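Local coordinates for DnaJ homolog subfamily C member 3 (Mus musculus, PDB 3IEG), which binds misfolded proteins, stimulates the ATPase of the chaperone HSC70 and restrains eIF-2-alpha phosphorylation by GCN2 during the unfolded protein response, at residues Ala73-Gly78 and Glu107-Ser112; Glu89-Phe94 and Glu119-Arg124; Leu197-Gly202 and Phe225-Gln230. One frame throughout, in Å; residues are numbered along the deposited sequence.

Contact 1: Ala73-Gly78 and Glu107-Ser112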
loop_
_atom_site.group_PDB
_atom_site.type_symbol
_atom_site.label_atom_id
_atom_site.label_comp_id
_atom_site.label_asym_id
_atom_site.label_seq_id
_atom_site.Cartn_x
_atom_site.Cartn_y
_atom_site.Cartn_z
ATOM N N ALA A 73 -34.386 10.291 -3.713
ATOM C CA ALA A 73 -33.063 10.874 -3.580
ATOM C C ALA A 73 -32.436 10.546 -2.238
ATOM O O ALA A 73 -31.223 10.328 -2.154
ATOM C CB ALA A 73 -33.122 12.370 -3.780
ATOM N N ARG A 74 -33.257 10.517 -1.192
ATOM C CA ARG A 74 -32.777 10.188 0.137
ATOM C C ARG A 74 -32.400 8.713 0.213
ATOM O O ARG A 74 -31.390 8.360 0.816
ATOM C CB ARG A 74 -33.800 10.563 1.208
ATOM C CG ARG A 74 -33.310 10.290 2.618
ATOM C CD ARG A 74 -34.271 10.736 3.699
ATOM N NE ARG A 74 -33.937 12.072 4.186
ATOM C CZ ARG A 74 -34.788 13.082 4.153
ATOM N NH1 ARG A 74 -36.003 12.887 3.679
ATOM N NH2 ARG A 74 -34.440 14.272 4.591
ATOM N N LEU A 75 -33.186 7.851 -0.421
ATOM C CA LEU A 75 -32.821 6.449 -0.451
ATOM C C LEU A 75 -31.428 6.278 -1.062
ATOM O O LEU A 75 -30.593 5.558 -0.513
ATOM C CB LEU A 75 -33.858 5.617 -1.194
ATOM C CG LEU A 75 -33.517 4.126 -1.350
ATOM C CD1 LEU A 75 -33.418 3.422 -0.010
ATOM C CD2 LEU A 75 -34.531 3.427 -2.236
ATOM N N GLN A 76 -31.173 6.971 -2.175
ATOM C CA GLN A 76 -29.879 6.888 -2.856
ATOM C C GLN A 76 -28.719 7.369 -1.982
ATOM O O GLN A 76 -27.669 6.729 -1.927
ATOM C CB GLN A 76 -29.899 7.633 -4.207
ATOM C CG GLN A 76 -30.795 7.013 -5.300
ATOM C CD GLN A 76 -30.574 5.518 -5.486
ATOM O OE1 GLN A 76 -29.449 5.029 -5.436
ATOM N NE2 GLN A 76 -31.653 4.787 -5.701
ATOM N N ARG A 77 -28.910 8.486 -1.286
ATOM C CA ARG A 77 -27.878 8.994 -0.379
ATOM C C ARG A 77 -27.579 8.010 0.745
ATOM O O ARG A 77 -26.417 7.808 1.102
ATOM C CB ARG A 77 -28.248 10.360 0.196
ATOM C CG ARG A 77 -27.114 10.959 0.998
ATOM C CD ARG A 77 -27.392 12.368 1.448
ATOM N NE ARG A 77 -28.415 12.387 2.475
ATOM C CZ ARG A 77 -28.847 13.492 3.049
ATOM N NH1 ARG A 77 -28.331 14.659 2.694
ATOM N NH2 ARG A 77 -29.789 13.427 3.970
ATOM N N GLY A 78 -28.628 7.403 1.289
ATOM C CA GLY A 78 -28.494 6.338 2.273
ATOM C C GLY A 78 -27.581 5.219 1.813
ATOM O O GLY A 78 -26.746 4.741 2.577
ATOM N N GLU A 107 -39.623 1.080 0.159
ATOM C CA GLU A 107 -39.827 0.554 1.508
ATOM C C GLU A 107 -38.993 -0.715 1.770
ATOM O O GLU A 107 -38.324 -0.794 2.793
ATOM C CB GLU A 107 -41.320 0.325 1.811
ATOM C CG GLU A 107 -41.619 -0.122 3.258
ATOM C CD GLU A 107 -43.094 -0.385 3.533
ATOM O OE1 GLU A 107 -43.940 -0.184 2.629
ATOM O OE2 GLU A 107 -43.416 -0.792 4.669
ATOM N N LYS A 108 -39.019 -1.680 0.846
ATOM C CA LYS A 108 -38.256 -2.930 1.008
ATOM C C LYS A 108 -36.745 -2.696 1.016
ATOM O O LYS A 108 -36.034 -3.287 1.831
ATOM C CB LYS A 108 -38.627 -3.990 -0.055
ATOM C CG LYS A 108 -37.917 -5.361 0.171
ATOM C CD LYS A 108 -38.285 -6.464 -0.844
ATOM C CE LYS A 108 -39.481 -7.321 -0.363
ATOM N NZ LYS A 108 -40.815 -6.687 -0.662
ATOM N N GLU A 109 -36.272 -1.837 0.110
ATOM C CA GLU A 109 -34.850 -1.462 0.012
ATOM C C GLU A 109 -34.343 -0.816 1.319
ATOM O O GLU A 109 -33.278 -1.180 1.816
ATOM C CB GLU A 109 -34.617 -0.538 -1.197
ATOM C CG GLU A 109 -33.352 -0.830 -1.999
ATOM C CD GLU A 109 -33.350 -0.200 -3.413
ATOM O OE1 GLU A 109 -32.379 0.526 -3.736
ATOM O OE2 GLU A 109 -34.298 -0.437 -4.209
ATOM N N ALA A 110 -35.129 0.100 1.886
ATOM C CA ALA A 110 -34.767 0.782 3.124
ATOM C C ALA A 110 -34.788 -0.120 4.357
ATOM O O ALA A 110 -33.940 0.023 5.233
ATOM C CB ALA A 110 -35.634 1.999 3.339
ATOM N N GLU A 111 -35.748 -1.040 4.434
ATOM C CA GLU A 111 -35.797 -2.012 5.538
ATOM C C GLU A 111 -34.613 -2.970 5.452
ATOM O O GLU A 111 -34.004 -3.329 6.466
ATOM C CB GLU A 111 -37.111 -2.809 5.535
ATOM C CG GLU A 111 -38.361 -1.979 5.814
ATOM C CD GLU A 111 -38.605 -1.687 7.294
ATOM O OE1 GLU A 111 -39.775 -1.389 7.642
ATOM O OE2 GLU A 111 -37.649 -1.749 8.112
ATOM N N SER A 112 -34.301 -3.372 4.226
ATOM C CA SER A 112 -33.174 -4.243 3.947
ATOM C C SER A 112 -31.846 -3.567 4.350
ATOM O O SER A 112 -30.950 -4.209 4.924
ATOM C CB SER A 112 -33.179 -4.605 2.468
ATOM O OG SER A 112 -32.050 -5.374 2.129
HETATM O O HOH W 1 -31.404 1.809 -5.594
#
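L75 reaches across to helix 104-132 and straddles the neighbours E109 and A110 with its two methyl groups. Its CG lies anti to the backbone N (chi1 177°), which carries the fork out from helix 71-84. L75 CD1 lies 4.3 Å from A110 CB; L75 CD2 lies 4.1 Å from E109 CB and 3.9 Å from E109 OE1. The L75 and E109 side chains cross at about a right angle, with the leucine against both the root and the end of the acid. At L75 and A110 the backbones are close, CA to CA 7.0 Å, and the alanine adds only a CB between them. Here the helix opening TPR 3 of the tetratricopeptide-repeat domain packs on the long helix that leads from this repeat into TPR 4. Q76, next along, points its CB away from that helix, but its amide folds back, and a water 3.0 Å from Q76 NE2 accepts its N-H and donates to E109 OE1. The same carboxylate takes hydrogen bonds from H79 and Q105, which probably keeps its charge at the margin of the apolar contact.

Contact 2: Glu89-Phe94 and Glu119-Arg124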
loop_
_atom_site.group_PDB
_atom_site.type_symbol
_atom_site.label_atom_id
_atom_site.label_comp_id
_atom_site.label_asym_id
_atom_site.label_seq_id
_atom_site.Cartn_x
_atom_site.Cartn_y
_atom_site.Cartn_z
ATOM N N GLU A 89 -25.604 8.281 10.011
ATOM C CA GLU A 89 -26.260 9.082 8.987
ATOM C C GLU A 89 -27.005 8.231 7.967
ATOM O O GLU A 89 -28.009 8.664 7.408
ATOM C CB GLU A 89 -25.245 9.952 8.262
ATOM C CG GLU A 89 -24.644 11.017 9.117
ATOM C CD GLU A 89 -23.226 11.278 8.730
ATOM O OE1 GLU A 89 -22.328 10.796 9.461
ATOM O OE2 GLU A 89 -23.006 11.935 7.682
ATOM N N ALA A 90 -26.505 7.028 7.718
ATOM C CA ALA A 90 -27.185 6.104 6.829
ATOM C C ALA A 90 -28.540 5.708 7.414
ATOM O O ALA A 90 -29.582 5.885 6.769
ATOM C CB ALA A 90 -26.328 4.875 6.572
ATOM N N GLU A 91 -28.514 5.185 8.639
ATOM C CA GLU A 91 -29.710 4.769 9.342
ATOM C C GLU A 91 -30.712 5.921 9.410
ATOM O O GLU A 91 -31.906 5.734 9.154
ATOM C CB GLU A 91 -29.348 4.273 10.739
ATOM C CG GLU A 91 -28.618 2.953 10.731
ATOM C CD GLU A 91 -28.324 2.434 12.113
ATOM O OE1 GLU A 91 -27.884 3.238 12.965
ATOM O OE2 GLU A 91 -28.514 1.220 12.356
ATOM N N ASP A 92 -30.216 7.113 9.723
ATOM C CA ASP A 92 -31.054 8.283 9.770
ATOM C C ASP A 92 -31.789 8.479 8.439
ATOM O O ASP A 92 -33.003 8.690 8.431
ATOM C CB ASP A 92 -30.227 9.506 10.123
ATOM C CG ASP A 92 -31.083 10.701 10.458
ATOM O OD1 ASP A 92 -31.503 10.816 11.628
ATOM O OD2 ASP A 92 -31.346 11.526 9.557
ATOM N N ASP A 93 -31.063 8.388 7.324
ATOM C CA ASP A 93 -31.661 8.520 5.992
ATOM C C ASP A 93 -32.663 7.417 5.663
ATOM O O ASP A 93 -33.781 7.712 5.242
ATOM C CB ASP A 93 -30.597 8.630 4.898
ATOM C CG ASP A 93 -30.306 10.064 4.513
ATOM O OD1 ASP A 93 -30.951 10.970 5.064
ATOM O OD2 ASP A 93 -29.439 10.300 3.652
ATOM N N PHE A 94 -32.275 6.162 5.868
ATOM C CA PHE A 94 -33.181 5.049 5.645
ATOM C C PHE A 94 -34.427 5.158 6.514
ATOM O O PHE A 94 -35.536 4.952 6.035
ATOM C CB PHE A 94 -32.497 3.722 5.929
ATOM C CG PHE A 94 -31.350 3.407 5.014
ATOM C CD1 PHE A 94 -31.533 3.352 3.632
ATOM C CD2 PHE A 94 -30.090 3.123 5.540
ATOM C CE1 PHE A 94 -30.476 3.061 2.796
ATOM C CE2 PHE A 94 -29.026 2.808 4.704
ATOM C CZ PHE A 94 -29.219 2.774 3.334
ATOM N N GLU A 119 -26.261 -4.439 11.580
ATOM C CA GLU A 119 -25.182 -5.415 11.618
ATOM C C GLU A 119 -23.810 -4.724 11.678
ATOM O O GLU A 119 -22.991 -5.029 12.542
ATOM C CB GLU A 119 -25.201 -6.259 10.368
ATOM C CG GLU A 119 -25.963 -7.524 10.439
ATOM C CD GLU A 119 -25.911 -8.260 9.106
ATOM O OE1 GLU A 119 -26.997 -8.488 8.510
ATOM O OE2 GLU A 119 -24.783 -8.585 8.645
HETATM N N MSE A 120 -23.578 -3.801 10.746
HETATM C CA MSE A 120 -22.330 -3.036 10.664
HETATM C C MSE A 120 -22.063 -2.258 11.937
HETATM O O MSE A 120 -20.921 -2.168 12.391
HETATM C CB MSE A 120 -22.352 -2.068 9.472
HETATM C CG MSE A 120 -22.634 -2.738 8.158
HETATM SE SE MSE A 120 -21.364 -4.172 7.804
HETATM C CE MSE A 120 -20.024 -3.015 7.078
ATOM N N GLN A 121 -23.133 -1.702 12.497
ATOM C CA GLN A 121 -23.075 -0.870 13.686
ATOM C C GLN A 121 -22.612 -1.702 14.898
ATOM O O GLN A 121 -21.855 -1.228 15.743
ATOM C CB GLN A 121 -24.452 -0.235 13.916
ATOM C CG GLN A 121 -24.452 0.957 14.840
ATOM C CD GLN A 121 -24.067 2.251 14.158
ATOM O OE1 GLN A 121 -24.921 2.950 13.616
ATOM N NE2 GLN A 121 -22.779 2.599 14.217
ATOM N N ARG A 122 -23.064 -2.950 14.941
ATOM C CA ARG A 122 -22.712 -3.917 15.965
ATOM C C ARG A 122 -21.279 -4.406 15.765
ATOM O O ARG A 122 -20.531 -4.566 16.726
ATOM C CB ARG A 122 -23.712 -5.076 15.887
ATOM C CG ARG A 122 -23.484 -6.253 16.818
ATOM C CD ARG A 122 -22.689 -7.413 16.173
ATOM N NE ARG A 122 -23.102 -8.718 16.705
ATOM C CZ ARG A 122 -22.961 -9.121 17.974
ATOM N NH1 ARG A 122 -22.407 -8.332 18.895
ATOM N NH2 ARG A 122 -23.388 -10.330 18.327
ATOM N N LEU A 123 -20.907 -4.645 14.510
ATOM C CA LEU A 123 -19.567 -5.106 14.156
ATOM C C LEU A 123 -18.507 -4.034 14.404
ATOM O O LEU A 123 -17.369 -4.341 14.741
ATOM C CB LEU A 123 -19.520 -5.555 12.694
ATOM C CG LEU A 123 -19.939 -6.971 12.299
ATOM C CD1 LEU A 123 -19.996 -7.079 10.785
ATOM C CD2 LEU A 123 -18.994 -8.028 12.878
ATOM N N ARG A 124 -18.890 -2.776 14.226
ATOM C CA ARG A 124 -17.991 -1.662 14.465
ATOM C C ARG A 124 -17.595 -1.602 15.948
ATOM O O ARG A 124 -16.420 -1.487 16.266
ATOM C CB ARG A 124 -18.640 -0.364 14.005
ATOM C CG ARG A 124 -17.687 0.735 13.807
ATOM C CD ARG A 124 -18.375 1.929 13.202
ATOM N NE ARG A 124 -17.383 2.917 12.789
ATOM C CZ ARG A 124 -16.983 3.916 13.559
ATOM N NH1 ARG A 124 -17.505 4.066 14.760
ATOM N NH2 ARG A 124 -16.060 4.749 13.140
#
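E91 stretches from helix 87-98 toward Q121 on helix 104-132, reaching between backbones whose CA atoms, E91 to Q121, are 9.7 Å apart. From CB, which points at the opposite helix, the chain turns to a CG placed anti to the carbonyl carbon (chi1 -71°) and then runs extended, so that the carboxylate is carried over to the other helix. On the way the side chain rests on L114 and A117, residues of the same long helix one to two turns before Q121. E91 CD lies 3.8 Å from the atom modelled as Q121 OE1, and E91 OE1 is 3.0 Å from that same atom; E91 OE2 stays farther off, 4.2 Å from Q121 OE1 as modelled. The amide of Q121 has probably been built turned over, so its oxygen and nitrogen may be exchanged. The carboxylate and amide planes stand 60° apart. This is a polar contact on the surface between the second helix of TPR 3 and the part of helix 104-132 where TPR 4 begins. A leucine in place of E91 would probably take away one of the polar groups beside the Q121 amide and leave it less firmly placed. Q121 comes to the meeting bent at chi2 (82°), touches L87 of helix 87-98 and has its amide end close to D88 as well, while M120, a selenomethionine, packs against helix 136-149.

Contact 3: Leu197-Gly202 and Phe225-Gln230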
loop_
_atom_site.group_PDB
_atom_site.type_symbol
_atom_site.label_atom_id
_atom_site.label_comp_id
_atom_site.label_asym_id
_atom_site.label_seq_id
_atom_site.Cartn_x
_atom_site.Cartn_y
_atom_site.Cartn_z
ATOM N N LEU A 197 7.149 2.458 6.981
ATOM C CA LEU A 197 7.081 1.007 7.013
ATOM C C LEU A 197 8.076 0.416 6.013
ATOM O O LEU A 197 8.754 -0.584 6.303
ATOM C CB LEU A 197 5.649 0.516 6.768
ATOM C CG LEU A 197 4.608 0.754 7.864
ATOM C CD1 LEU A 197 3.209 0.431 7.347
ATOM C CD2 LEU A 197 4.914 -0.045 9.120
ATOM N N TYR A 198 8.171 1.049 4.848
ATOM C CA TYR A 198 9.192 0.691 3.887
ATOM C C TYR A 198 10.583 0.820 4.513
ATOM O O TYR A 198 11.438 -0.055 4.328
ATOM C CB TYR A 198 9.109 1.585 2.658
ATOM C CG TYR A 198 8.091 1.192 1.617
ATOM C CD1 TYR A 198 7.294 2.160 1.014
ATOM C CD2 TYR A 198 7.932 -0.144 1.211
ATOM C CE1 TYR A 198 6.367 1.816 0.039
ATOM C CE2 TYR A 198 6.990 -0.496 0.237
ATOM C CZ TYR A 198 6.216 0.494 -0.335
ATOM O OH TYR A 198 5.294 0.185 -1.304
ATOM N N TYR A 199 10.798 1.909 5.251
ATOM C CA TYR A 199 12.086 2.166 5.883
ATOM C C TYR A 199 12.456 0.999 6.776
ATOM O O TYR A 199 13.492 0.373 6.560
ATOM C CB TYR A 199 12.074 3.476 6.669
ATOM C CG TYR A 199 13.439 3.942 7.147
ATOM C CD1 TYR A 199 14.281 4.681 6.309
ATOM C CD2 TYR A 199 13.880 3.666 8.438
ATOM C CE1 TYR A 199 15.526 5.132 6.745
ATOM C CE2 TYR A 199 15.120 4.107 8.887
ATOM C CZ TYR A 199 15.939 4.840 8.038
ATOM O OH TYR A 199 17.171 5.274 8.481
ATOM N N GLN A 200 11.597 0.695 7.751
ATOM C CA GLN A 200 11.807 -0.431 8.654
ATOM C C GLN A 200 12.017 -1.721 7.874
ATOM O O GLN A 200 12.759 -2.595 8.310
ATOM C CB GLN A 200 10.633 -0.590 9.624
ATOM C CG GLN A 200 10.728 0.260 10.899
ATOM C CD GLN A 200 9.421 0.267 11.729
ATOM O OE1 GLN A 200 8.301 0.169 11.184
ATOM N NE2 GLN A 200 9.565 0.388 13.055
ATOM N N LEU A 201 11.381 -1.832 6.711
ATOM C CA LEU A 201 11.539 -3.032 5.884
ATOM C C LEU A 201 12.883 -3.122 5.181
ATOM O O LEU A 201 13.283 -4.204 4.756
ATOM C CB LEU A 201 10.410 -3.155 4.862
ATOM C CG LEU A 201 9.133 -3.785 5.412
ATOM C CD1 LEU A 201 7.984 -3.523 4.449
ATOM C CD2 LEU A 201 9.311 -5.285 5.698
ATOM N N GLY A 202 13.573 -1.996 5.048
ATOM C CA GLY A 202 14.814 -1.972 4.296
ATOM C C GLY A 202 14.652 -1.457 2.880
ATOM O O GLY A 202 15.635 -1.277 2.180
ATOM N N PHE A 225 9.390 15.750 6.721
ATOM C CA PHE A 225 10.620 16.399 6.313
ATOM C C PHE A 225 11.819 15.811 7.046
ATOM O O PHE A 225 12.824 15.505 6.410
ATOM C CB PHE A 225 10.544 17.919 6.484
ATOM C CG PHE A 225 11.666 18.657 5.807
ATOM C CD1 PHE A 225 11.684 18.805 4.412
ATOM C CD2 PHE A 225 12.710 19.201 6.555
ATOM C CE1 PHE A 225 12.732 19.481 3.773
ATOM C CE2 PHE A 225 13.763 19.883 5.930
ATOM C CZ PHE A 225 13.772 20.027 4.538
ATOM N N ALA A 226 11.700 15.627 8.361
ATOM C CA ALA A 226 12.791 15.082 9.177
ATOM C C ALA A 226 13.201 13.692 8.703
ATOM O O ALA A 226 14.384 13.339 8.743
ATOM C CB ALA A 226 12.407 15.042 10.660
ATOM N N HIS A 227 12.210 12.914 8.270
ATOM C CA HIS A 227 12.434 11.573 7.783
ATOM C C HIS A 227 13.030 11.600 6.372
ATOM O O HIS A 227 13.881 10.784 6.057
ATOM C CB HIS A 227 11.150 10.739 7.852
ATOM C CG HIS A 227 11.280 9.398 7.210
ATOM N ND1 HIS A 227 12.180 8.451 7.648
ATOM C CD2 HIS A 227 10.663 8.860 6.132
ATOM C CE1 HIS A 227 12.099 7.381 6.876
ATOM N NE2 HIS A 227 11.184 7.604 5.950
ATOM N N TYR A 228 12.583 12.536 5.539
ATOM C CA TYR A 228 13.154 12.789 4.200
ATOM C C TYR A 228 14.666 12.965 4.262
ATOM O O TYR A 228 15.407 12.351 3.490
ATOM C CB TYR A 228 12.516 14.043 3.579
ATOM C CG TYR A 228 13.103 14.526 2.263
ATOM C CD1 TYR A 228 13.048 13.736 1.122
ATOM C CD2 TYR A 228 13.669 15.797 2.151
ATOM C CE1 TYR A 228 13.564 14.182 -0.088
ATOM C CE2 TYR A 228 14.182 16.256 0.943
ATOM C CZ TYR A 228 14.129 15.440 -0.166
ATOM O OH TYR A 228 14.634 15.859 -1.364
ATOM N N LYS A 229 15.125 13.778 5.207
ATOM C CA LYS A 229 16.549 14.053 5.346
ATOM C C LYS A 229 17.322 12.790 5.681
ATOM O O LYS A 229 18.437 12.594 5.187
ATOM C CB LYS A 229 16.801 15.152 6.380
ATOM C CG LYS A 229 16.115 16.471 6.032
ATOM C CD LYS A 229 16.724 17.658 6.757
ATOM C CE LYS A 229 16.366 17.707 8.231
ATOM N NZ LYS A 229 16.728 19.043 8.811
ATOM N N GLN A 230 16.713 11.931 6.498
ATOM C CA GLN A 230 17.314 10.658 6.892
ATOM C C GLN A 230 17.382 9.661 5.732
ATOM O O GLN A 230 18.455 9.144 5.442
ATOM C CB GLN A 230 16.582 10.054 8.090
ATOM C CG GLN A 230 17.015 8.642 8.458
ATOM C CD GLN A 230 18.386 8.578 9.124
ATOM O OE1 GLN A 230 19.055 9.598 9.299
ATOM N NE2 GLN A 230 18.806 7.375 9.504
#
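Y199 is met by two side chains of helix 222-246, H227 beside its ring and Q230 at its hydroxyl. The imidazole presents its edge to the phenol in an offset edge-to-face pair, with the Y199 and H227 ring centroids 5.2 Å apart and the planes at 80°. H227 CE1 is the leading atom, 3.5 Å from Y199 CD1, and Y199 CG lies in the plane of the imidazole. The two side chains run past each other in opposite directions, each with its CG anti to the backbone N (chi1 -169° for Y199). Q230 crosses the tyrosine at about a right angle: bent at chi2, it brings CG to 3.4 Å from Y199 OH and gives that oxygen a hydrogen bond from NE2 (Q230 NE2 to Y199 OH 2.9 Å, N-H...O 162°), with the acceptor close to the amide plane. The hydroxyl is also hydrogen-bonded to E264 and the amide nitrogen to the carbonyl of T263, so both polar ends are tied to TPR 7. H227 NE2 is bonded to S207. The contact joins helix 188-201, which opens TPR 6, to the long helix 222-246, with helix 204-217 alongside and Y270 of helix 268-284 against the Y199 ring.

Contacts 1 and 2 lie side by side, their centres 12 Å apart, and share helix 104-132; their segments alternate along the chain, because the two helices of TPR 3 both pack on that one helix. Direct links join them: R77 NE of contact 1 forms a salt bridge with D93 OD2 of contact 2 (2.6 Å), and R74 makes a weaker ion pair with the same carboxylate. Contact 3 comes later in the superhelix, its centre 46 Å from that of contact 1 and 39 Å from that of contact 2, without touching either. The groove that binds misfolded proteins belongs to TPR 1 and TPR 2, so contacts 1 and 2 begin in the repeat that follows it.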